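Local atomic coordinates of 6-phosphogluconate dehydrogenase NAD-binding (Dyadobacter fermentans, PDB entry 4GBJ), a protein that probably acts as an NAD- or NADP-dependent oxidoreductase of the 6-phosphogluconate and 3-hydroxyisobutyrate dehydrogenase type. Residues E186-G189 with E190-M194; L285-G288 with A289-D292; K224-S228 with N229-P233. All coordinates share one frame; numbering follows the deposited sequence.

Contact 1: E186-G189 with E190-M194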
loop_
_atom_site.group_PDB
_atom_site.type_symbol
_atom_site.label_atom_id
_atom_site.label_comp_id
_atom_site.label_asym_id
_atom_site.label_seq_id
_atom_site.Cartn_x
_atom_site.Cartn_y
_atom_site.Cartn_z
ATOM N N GLU B 186 2.099 6.497 5.796
ATOM C CA GLU B 186 1.457 7.791 5.753
ATOM C C GLU B 186 -0.041 7.674 5.398
ATOM O O GLU B 186 -0.851 8.328 6.040
ATOM C CB GLU B 186 2.194 8.727 4.771
ATOM C CG GLU B 186 1.452 10.013 4.504
ATOM C CD GLU B 186 1.303 10.928 5.684
ATOM O OE1 GLU B 186 0.442 11.828 5.608
ATOM O OE2 GLU B 186 2.148 10.864 6.607
HETATM N N MSE B 187 -0.419 6.906 4.381
HETATM C CA MSE B 187 -1.831 6.848 3.995
HETATM C C MSE B 187 -2.664 6.203 5.132
HETATM O O MSE B 187 -3.796 6.598 5.346
HETATM C CB MSE B 187 -2.040 6.119 2.663
HETATM C CG MSE B 187 -1.768 4.569 2.721
HETATM SE SE MSE B 187 -2.034 3.734 0.986
HETATM C CE MSE B 187 -0.392 4.094 0.095
HETATM N N MSE B 188 -2.085 5.235 5.871
HETATM C CA MSE B 188 -2.757 4.642 7.035
HETATM C C MSE B 188 -2.879 5.674 8.190
HETATM O O MSE B 188 -3.935 5.768 8.809
HETATM C CB MSE B 188 -2.060 3.383 7.508
HETATM C CG MSE B 188 -2.378 2.225 6.607
HETATM SE SE MSE B 188 -1.738 0.487 7.153
HETATM C CE MSE B 188 0.149 0.612 6.954
ATOM N N GLY B 189 -1.846 6.457 8.436
ATOM C CA GLY B 189 -1.935 7.543 9.415
ATOM C C GLY B 189 -3.078 8.504 9.109
ATOM O O GLY B 189 -3.916 8.808 9.962
ATOM N N GLU B 190 -3.177 8.913 7.849
ATOM C CA GLU B 190 -4.230 9.822 7.400
ATOM C C GLU B 190 -5.581 9.199 7.519
ATOM O O GLU B 190 -6.508 9.806 8.071
ATOM C CB GLU B 190 -4.000 10.262 5.931
ATOM C CG GLU B 190 -2.771 11.159 5.790
ATOM C CD GLU B 190 -2.533 11.719 4.394
ATOM O OE1 GLU B 190 -3.525 11.894 3.674
ATOM O OE2 GLU B 190 -1.368 11.929 3.986
ATOM N N ALA B 191 -5.711 7.987 6.979
ATOM C CA ALA B 191 -6.982 7.264 6.957
ATOM C C ALA B 191 -7.432 6.893 8.344
ATOM O O ALA B 191 -8.601 7.132 8.669
ATOM C CB ALA B 191 -6.876 6.013 6.088
ATOM N N PHE B 192 -6.514 6.396 9.205
ATOM C CA PHE B 192 -6.899 5.979 10.569
ATOM C C PHE B 192 -7.208 7.132 11.466
ATOM O O PHE B 192 -8.117 7.003 12.291
ATOM C CB PHE B 192 -5.859 5.093 11.222
ATOM C CG PHE B 192 -5.506 3.748 10.602
ATOM C CD1 PHE B 192 -6.129 3.304 9.433
ATOM C CD2 PHE B 192 -4.533 2.941 11.177
ATOM C CE1 PHE B 192 -5.766 2.097 8.841
ATOM C CE2 PHE B 192 -4.190 1.712 10.596
ATOM C CZ PHE B 192 -4.785 1.316 9.408
ATOM N N THR B 193 -6.583 8.307 11.234
ATOM C CA THR B 193 -6.889 9.553 11.949
ATOM C C THR B 193 -8.232 10.083 11.525
ATOM O O THR B 193 -8.976 10.525 12.389
ATOM C CB THR B 193 -5.751 10.588 11.747
ATOM O OG1 THR B 193 -4.592 10.013 12.312
ATOM C CG2 THR B 193 -6.027 11.920 12.426
HETATM N N MSE B 194 -8.570 10.056 10.223
HETATM C CA MSE B 194 -9.887 10.485 9.781
HETATM C C MSE B 194 -10.968 9.651 10.479
HETATM O O MSE B 194 -12.021 10.171 10.893
HETATM C CB MSE B 194 -10.064 10.354 8.231
HETATM C CG MSE B 194 -11.586 10.485 7.758
HETATM SE SE MSE B 194 -11.641 10.488 5.796
HETATM C CE MSE B 194 -11.366 8.563 5.434
#
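Two acidic side chains one helical turn apart, Glu186 and Glu190, meet carboxylate to carboxylate, with Glu186 OE1 only 2.4 Å from Glu190 OE2. So short an approach suggests that one of the acids probably holds a proton; the two carboxylate planes are turned 67° from each other. Each acid also has an outside partner: Arg268 forms a salt bridge to Glu186 OE1, and the backbone N of Phe261 in the second subunit donates to Glu190 OE2.

On another side of the helix the contact is apolar. Selenomethionine Met188 and Phe192 lie side by side and point the same way. Met188 CB sits over one ring face, 4.1 Å from the Phe192 centroid in a CH-pi contact, while Met188 SE approaches the ring obliquely at 4.9 Å, a Met-aromatic pair.

A further polar feature is Gly189 O, gripped twice from opposite faces of its carbonyl plane, by Thr193 N at 3.0 Å and Thr193 OG1 at 2.7 Å. The first torsion of Thr193 (chi1 -62°) sets OG1 beside its backbone N and so turns the hydroxyl back along the helix.

This buried stretch belongs to helix 169-197. Helix 217-228 packs on Met188 and Phe192, helix 202-211 on Phe192, helix 260-274 lies against Glu186, and the second subunit packs against Met187, Glu190 and Met194.

Contact 2: L285-G288 with A289-D292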
loop_
_atom_site.group_PDB
_atom_site.type_symbol
_atom_site.label_atom_id
_atom_site.label_comp_id
_atom_site.label_asym_id
_atom_site.label_seq_id
_atom_site.Cartn_x
_atom_site.Cartn_y
_atom_site.Cartn_z
ATOM N N LEU B 285 6.515 8.201 11.601
ATOM C CA LEU B 285 6.202 9.263 10.639
ATOM C C LEU B 285 4.658 9.417 10.589
ATOM O O LEU B 285 4.135 10.521 10.332
ATOM C CB LEU B 285 6.792 8.966 9.237
ATOM C CG LEU B 285 6.099 7.849 8.431
ATOM C CD1 LEU B 285 4.935 8.370 7.601
ATOM C CD2 LEU B 285 7.098 7.127 7.546
ATOM N N ALA B 286 3.930 8.294 10.825
ATOM C CA ALA B 286 2.465 8.267 10.788
ATOM C C ALA B 286 1.791 9.129 11.890
ATOM O O ALA B 286 0.594 9.425 11.755
ATOM C CB ALA B 286 1.956 6.836 10.853
ATOM N N LEU B 287 2.545 9.539 12.949
ATOM C CA LEU B 287 2.056 10.445 13.983
ATOM C C LEU B 287 1.806 11.824 13.481
ATOM O O LEU B 287 1.052 12.530 14.136
ATOM C CB LEU B 287 3.004 10.548 15.200
ATOM C CG LEU B 287 2.922 9.444 16.205
ATOM C CD1 LEU B 287 3.919 9.667 17.328
ATOM C CD2 LEU B 287 1.505 9.370 16.840
ATOM N N GLY B 288 2.408 12.243 12.364
ATOM C CA GLY B 288 2.160 13.595 11.839
ATOM C C GLY B 288 0.696 13.874 11.537
ATOM O O GLY B 288 0.207 14.983 11.747
ATOM N N ALA B 289 -0.012 12.875 11.038
ATOM C CA ALA B 289 -1.448 13.020 10.709
ATOM C C ALA B 289 -2.247 13.273 11.986
ATOM O O ALA B 289 -3.230 13.999 11.933
ATOM C CB ALA B 289 -1.974 11.765 10.010
ATOM N N SER B 290 -1.798 12.673 13.129
ATOM C CA SER B 290 -2.424 12.826 14.445
ATOM C C SER B 290 -2.151 14.222 14.963
ATOM O O SER B 290 -3.079 14.896 15.407
ATOM C CB SER B 290 -1.927 11.770 15.420
ATOM O OG SER B 290 -2.357 10.489 14.991
ATOM N N ASP B 291 -0.900 14.682 14.807
ATOM C CA ASP B 291 -0.502 16.053 15.142
ATOM C C ASP B 291 -1.342 17.087 14.426
ATOM O O ASP B 291 -1.864 17.981 15.050
ATOM C CB ASP B 291 0.949 16.312 14.775
ATOM C CG ASP B 291 1.944 15.462 15.470
ATOM O OD1 ASP B 291 1.652 15.017 16.610
ATOM O OD2 ASP B 291 3.075 15.314 14.935
ATOM N N ASP B 292 -1.470 16.962 13.129
ATOM C CA ASP B 292 -2.242 17.903 12.297
ATOM C C ASP B 292 -3.690 17.911 12.589
ATOM O O ASP B 292 -4.314 18.944 12.391
ATOM C CB ASP B 292 -2.109 17.606 10.812
ATOM C CG ASP B 292 -0.731 17.790 10.245
ATOM O OD1 ASP B 292 0.113 18.361 10.941
ATOM O OD2 ASP B 292 -0.530 17.443 9.049
HETATM O O HOH W 1 1.546 11.135 9.149
HETATM O O HOH W 2 -1.753 8.783 12.807
#
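With chi1 at -61°, Asp291 holds CG beside its own backbone N and leans its carboxylate back over Leu287, CG lying 3.3 Å from Leu287 O. Ser290 adopts nearly the same torsion (-66°), which turns OG toward the preceding turn. Both residues lie in the first turn of the short helix 288-292, which follows shortly after the 3-10 segment 285-286. Leu287 O accepts a straight bond from Asp291 N (3.0 Å, 165° at the hydrogen) and a second, weak one from Ser290 N, three residues on. Gly288 O then receives Asp292 N at 2.9 Å in regular alpha-helical fashion.

The acids find their polar partners beyond this turn. Asp291 bonds through OD1 to Thr296 and forms a salt bridge through OD2 with Arg277, while Asp292 pairs with Arg268, tying the C-terminal helix to helix 260-274. On the buried side, Ala289 and Ser290 rest against Thr193 of helix 169-197.

Two waters bridge the 3-10 segment and the start of the helix. One donates to Leu285 O at 2.9 Å and weakly accepts from Ala289 N, an amide at the beginning of the helix. The other joins a carbonyl of the 3-10 segment to a helical side chain, lying 2.7 Å from Ala286 O and 2.8 Å from Ser290 OG.

Contact 3: K224-S228 with N229-P233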
loop_
_atom_site.group_PDB
_atom_site.type_symbol
_atom_site.label_atom_id
_atom_site.label_comp_id
_atom_site.label_asym_id
_atom_site.label_seq_id
_atom_site.Cartn_x
_atom_site.Cartn_y
_atom_site.Cartn_z
ATOM N N LYS B 224 -0.566 -2.375 12.214
ATOM C CA LYS B 224 -0.777 -2.591 13.640
ATOM C C LYS B 224 -0.057 -1.478 14.419
ATOM O O LYS B 224 -0.624 -0.932 15.358
ATOM C CB LYS B 224 -0.265 -3.997 14.046
ATOM C CG LYS B 224 -0.703 -4.493 15.418
ATOM C CD LYS B 224 -1.926 -5.422 15.355
ATOM C CE LYS B 224 -1.528 -6.857 15.027
ATOM N NZ LYS B 224 -2.693 -7.771 14.880
ATOM N N LEU B 225 1.150 -1.092 13.986
ATOM C CA LEU B 225 1.888 0.008 14.621
ATOM C C LEU B 225 1.092 1.312 14.512
ATOM O O LEU B 225 0.913 2.021 15.485
ATOM C CB LEU B 225 3.278 0.264 13.961
ATOM C CG LEU B 225 4.248 -0.866 13.729
ATOM C CD1 LEU B 225 5.632 -0.304 13.402
ATOM C CD2 LEU B 225 4.331 -1.782 14.893
ATOM N N VAL B 226 0.580 1.598 13.313
ATOM C CA VAL B 226 -0.161 2.839 13.075
ATOM C C VAL B 226 -1.473 2.839 13.846
ATOM O O VAL B 226 -1.856 3.860 14.400
ATOM C CB VAL B 226 -0.369 3.104 11.570
ATOM C CG1 VAL B 226 -1.103 4.439 11.351
ATOM C CG2 VAL B 226 0.985 3.141 10.858
ATOM N N ALA B 227 -2.119 1.692 13.938
ATOM C CA ALA B 227 -3.380 1.568 14.656
ATOM C C ALA B 227 -3.160 1.851 16.123
ATOM O O ALA B 227 -3.872 2.639 16.702
ATOM C CB ALA B 227 -3.963 0.162 14.469
ATOM N N SER B 228 -2.157 1.234 16.721
ATOM C CA SER B 228 -1.890 1.438 18.150
ATOM C C SER B 228 -1.162 2.762 18.379
ATOM O O SER B 228 -1.159 3.285 19.481
ATOM C CB SER B 228 -1.081 0.272 18.687
ATOM O OG SER B 228 0.100 0.122 17.924
ATOM N N ASN B 229 -0.525 3.305 17.333
ATOM C CA ASN B 229 0.233 4.549 17.388
ATOM C C ASN B 229 1.332 4.395 18.423
ATOM O O ASN B 229 1.664 5.349 19.086
ATOM C CB ASN B 229 -0.682 5.757 17.690
ATOM C CG ASN B 229 -0.931 6.728 16.576
ATOM O OD1 ASN B 229 -0.270 6.759 15.518
ATOM N ND2 ASN B 229 -1.834 7.638 16.868
ATOM N N THR B 230 1.839 3.165 18.601
ATOM C CA THR B 230 2.953 2.872 19.495
ATOM C C THR B 230 4.070 2.508 18.528
ATOM O O THR B 230 3.882 1.638 17.650
ATOM C CB THR B 230 2.647 1.815 20.540
ATOM O OG1 THR B 230 2.479 0.539 19.897
ATOM C CG2 THR B 230 1.447 2.194 21.406
ATOM N N TYR B 231 5.165 3.260 18.633
ATOM C CA TYR B 231 6.325 3.145 17.785
ATOM C C TYR B 231 7.555 2.815 18.635
ATOM O O TYR B 231 8.633 3.382 18.448
ATOM C CB TYR B 231 6.459 4.455 17.011
ATOM C CG TYR B 231 5.212 4.740 16.216
ATOM C CD1 TYR B 231 4.925 4.033 15.063
ATOM C CD2 TYR B 231 4.271 5.666 16.663
ATOM C CE1 TYR B 231 3.779 4.293 14.321
ATOM C CE2 TYR B 231 3.130 5.939 15.926
ATOM C CZ TYR B 231 2.855 5.207 14.785
ATOM O OH TYR B 231 1.718 5.450 14.069
ATOM N N GLU B 232 7.329 1.908 19.624
ATOM C CA GLU B 232 8.307 1.297 20.526
ATOM C C GLU B 232 7.918 -0.212 20.631
ATOM O O GLU B 232 6.722 -0.500 20.684
ATOM C CB GLU B 232 8.291 1.997 21.899
ATOM C CG GLU B 232 8.472 3.509 21.788
ATOM C CD GLU B 232 8.241 4.294 23.059
ATOM O OE1 GLU B 232 7.099 4.766 23.261
ATOM O OE2 GLU B 232 9.219 4.504 23.812
ATOM N N PRO B 233 8.831 -1.193 20.521
ATOM C CA PRO B 233 10.283 -1.068 20.379
ATOM C C PRO B 233 10.685 -0.664 18.970
ATOM O O PRO B 233 9.900 -0.688 18.035
ATOM C CB PRO B 233 10.786 -2.474 20.752
ATOM C CG PRO B 233 9.692 -3.371 20.289
ATOM C CD PRO B 233 8.423 -2.613 20.581
#
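Ser228, Asn229 and Tyr231 carry the turn that ends helix 217-228, closing it against Leu225 and Val226. Asn229 takes positive phi (59°), which turns the chain out of the helix in the pattern of a Schellman motif: Thr230 N reaches Leu225 O at 3.4 Å and Asn229 N reaches Val226 O at 3.3 Å. Both bonds are weak, as is the shorter one of 2.7 Å from Asn229 N to Leu225 O.

Ser228 turns its OG between its backbone N and carbonyl carbon (chi1 56°), where it accepts from Thr230 OG1 at 3.1 Å. The Tyr231 side chain folds back against Leu225 and Val226. Its ring lies obliquely to the Leu225 backbone, CE1 touches Leu225 CB at 4.1 Å, and OH comes 3.4 Å from Val226 CA. That hydroxyl donates to Asn229 OD1 at 2.8 Å, in the carbonyl plane on a lone pair, which helps fix the amide's rotation.

The amide's other end, Asn229 ND2, makes a weak hydrogen bond to Ser290 of helix 288-292. Arg202 of helix 202-211 donates a hydrogen bond to Val226 O, Val226 packs on helix 169-197, and Tyr231 lies against Ala284, Ala286 and Leu287.

How the contacts relate
All three contacts lie in the helical C-terminal part of the chain and touch one another around helix 169-197. Contact 1 is the buried member, within the C-terminal half of a long helix and facing the second subunit; contacts 2 and 3 are partly buried turns at a helix start and a helix end. Contacts 1 and 2 both have acids paired with arginines outside their segments, buried beside the subunit interface in contact 1, partly or fully exposed in contact 2. Bridging waters mark contact 2, weak helix-ending bonds and hydroxyls contact 3. Thr193 meets Ala289 and Ser290, joining 1 and 2; Val226 CG1 packs on Phe192, joining 1 and 3; Leu287 meets Asn229 and Tyr231 between 2 and 3.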